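Local coordinates for methyl-accepting chemotaxis protein (PDB 4EXO) that probably senses small molecules in the periplasm for chemotaxis, binding pyruvic acid in the pocket of its PAS-like Cache domain, at residues K15-A20 / T140-D145. Residues are numbered along the deposited sequence; the frame is centred on the assembly and turned at random. Where two conformers were deposited one is given.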
loop_
_atom_site.group_PDB
_atom_site.type_symbol
_atom_site.label_atom_id
_atom_site.label_comp_id
_atom_site.label_asym_id
_atom_site.label_seq_id
_atom_site.Cartn_x
_atom_site.Cartn_y
_atom_site.Cartn_z
ATOM N N LYS A 15 8.832 -0.039 11.069
ATOM C CA LYS A 15 7.611 -0.496 11.738
ATOM C C LYS A 15 6.427 0.399 11.375
ATOM O O LYS A 15 5.303 -0.080 11.163
ATOM C CB LYS A 15 7.816 -0.586 13.256
ATOM C CG LYS A 15 8.861 -1.633 13.628
ATOM C CD LYS A 15 9.270 -1.553 15.074
ATOM C CE LYS A 15 8.172 -2.042 15.995
ATOM N NZ LYS A 15 8.757 -2.652 17.215
ATOM N N LYS A 16 6.684 1.702 11.281
ATOM C CA LYS A 16 5.648 2.643 10.837
ATOM C C LYS A 16 5.202 2.334 9.394
ATOM O O LYS A 16 4.002 2.341 9.072
ATOM C CB LYS A 16 6.173 4.078 10.949
ATOM C CG LYS A 16 5.093 5.145 10.834
ATOM C CD LYS A 16 5.651 6.517 11.355
ATOM C CE LYS A 16 4.562 7.597 11.437
ATOM N NZ LYS A 16 4.019 7.973 10.077
ATOM N N GLU A 17 6.173 2.053 8.528
ATOM C CA GLU A 17 5.896 1.687 7.127
ATOM C C GLU A 17 5.035 0.405 7.079
ATOM O O GLU A 17 4.061 0.318 6.329
ATOM C CB GLU A 17 7.218 1.438 6.375
ATOM C CG GLU A 17 8.034 2.706 6.066
ATOM C CD GLU A 17 9.519 2.452 5.759
ATOM O OE1 GLU A 17 9.863 1.384 5.227
ATOM O OE2 GLU A 17 10.368 3.346 6.053
ATOM N N LEU A 18 5.420 -0.594 7.865
ATOM C CA LEU A 18 4.696 -1.861 7.875
ATOM C C LEU A 18 3.228 -1.656 8.244
ATOM O O LEU A 18 2.343 -2.267 7.666
ATOM C CB LEU A 18 5.378 -2.855 8.825
ATOM C CG LEU A 18 6.662 -3.511 8.261
ATOM C CD1 LEU A 18 7.369 -4.208 9.383
ATOM C CD2 LEU A 18 6.272 -4.519 7.143
ATOM N N LYS A 19 2.962 -0.824 9.238
ATOM C CA LYS A 19 1.560 -0.544 9.611
ATOM C C LYS A 19 0.765 0.100 8.463
ATOM O O LYS A 19 -0.402 -0.222 8.248
ATOM C CB LYS A 19 1.496 0.278 10.911
ATOM C CG LYS A 19 1.915 -0.596 12.128
ATOM C CD LYS A 19 1.737 0.101 13.453
ATOM C CE LYS A 19 1.747 -0.924 14.617
ATOM N NZ LYS A 19 0.396 -1.553 14.966
ATOM N N ALA A 20 1.405 0.989 7.720
ATOM C CA ALA A 20 0.807 1.614 6.524
ATOM C C ALA A 20 0.538 0.595 5.423
ATOM O O ALA A 20 -0.553 0.555 4.839
ATOM C CB ALA A 20 1.723 2.748 5.971
ATOM N N THR A 140 2.926 -9.201 6.394
ATOM C CA THR A 140 3.915 -8.815 5.414
ATOM C C THR A 140 5.198 -8.575 6.214
ATOM O O THR A 140 5.277 -8.951 7.398
ATOM C CB THR A 140 3.477 -7.558 4.573
ATOM O OG1 THR A 140 4.516 -7.275 3.603
ATOM C CG2 THR A 140 3.303 -6.321 5.458
ATOM N N GLY A 141 6.218 -7.983 5.605
ATOM C CA GLY A 141 7.487 -7.809 6.334
ATOM C C GLY A 141 8.487 -6.994 5.550
ATOM O O GLY A 141 8.288 -6.728 4.358
ATOM N N ILE A 142 9.537 -6.554 6.241
ATOM C CA ILE A 142 10.679 -5.878 5.606
ATOM C C ILE A 142 11.944 -6.684 5.928
ATOM O O ILE A 142 12.074 -7.210 7.046
ATOM C CB ILE A 142 10.790 -4.422 6.101
ATOM C CG1 ILE A 142 9.543 -3.640 5.670
ATOM C CG2 ILE A 142 12.051 -3.739 5.593
ATOM C CD1 ILE A 142 9.541 -2.209 6.112
ATOM N N TYR A 143 12.875 -6.783 4.983
ATOM C CA TYR A 143 14.099 -7.568 5.245
ATOM C C TYR A 143 15.150 -6.683 5.910
ATOM O O TYR A 143 15.296 -5.522 5.565
ATOM C CB TYR A 143 14.601 -8.250 3.961
ATOM C CG TYR A 143 13.626 -9.357 3.555
ATOM C CD1 TYR A 143 13.838 -10.683 3.977
ATOM C CD2 TYR A 143 12.482 -9.081 2.813
ATOM C CE1 TYR A 143 12.945 -11.692 3.655
ATOM C CE2 TYR A 143 11.574 -10.088 2.485
ATOM C CZ TYR A 143 11.809 -11.383 2.899
ATOM O OH TYR A 143 10.918 -12.389 2.572
ATOM N N ILE A 144 15.840 -7.201 6.908
ATOM C CA ILE A 144 16.724 -6.336 7.689
ATOM C C ILE A 144 18.206 -6.647 7.479
ATOM O O ILE A 144 19.067 -6.053 8.153
ATOM C CB ILE A 144 16.367 -6.319 9.193
ATOM C CG1 ILE A 144 16.245 -7.732 9.758
ATOM C CG2 ILE A 144 15.035 -5.577 9.436
ATOM C CD1 ILE A 144 15.840 -7.717 11.209
ATOM N N ASP A 145 18.503 -7.548 6.546
ATOM C CA ASP A 145 19.904 -7.893 6.237
ATOM C C ASP A 145 20.830 -6.687 5.988
ATOM O O ASP A 145 22.031 -6.779 6.278
ATOM C CB ASP A 145 20.062 -9.005 5.167
ATOM C CG ASP A 145 19.142 -8.832 3.943
ATOM O OD1 ASP A 145 18.153 -8.058 3.958
ATOM O OD2 ASP A 145 19.420 -9.523 2.937
#
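Leu18 and Ile142 meet because each sets its CG or CG1 anti to its own carbonyl carbon (chi1 -77° and -64°). In the leucine the second torsion turns CD1 anti to CA, and the other methyl, CD2, is the one that faces the strand; in Ile142, CD1 lies anti to CA and stretches the chain toward the helix. The two side chains lie at a slant to each other, with Leu18 CD2 3.7 Å from Ile142 CG1 and Leu18 CG 3.8 Å from Ile142 CD1 in one of the two deposited conformers of the isoleucine. The same CD2 methyl also rests on the strand backbone, 3.6 Å from Gly141 CA, and Thr140 CG2 closes in on it at 3.9 Å. One leucine methyl is thus met by three consecutive strand residues, an example of how a single branched side chain can seat a helix on a sheet. No hydrogen bond joins the two segments. Glu17 passes that conformer of Ile142 at about a right angle, its OE1 3.7 Å from Ile142 CD1, but the charge is directed to Arg14, one turn earlier on the helix, in a salt bridge. Thr140 likewise spends its OG1 on the carbonyl of Tyr59, leaving its methyl for Leu18. Tyr127 of the neighbouring strand 120-131 and Phe108 of the edge strand 108-115 add further packing around the leucine. The axes of the short segments run nearly antiparallel, at 150°, and approach to 8.9 Å. Such packing of the long N-terminal helix against the central antiparallel sheet, with bound pyruvic acid across the sheet, is characteristic of the PAS-like fold of single Cache sensor domains.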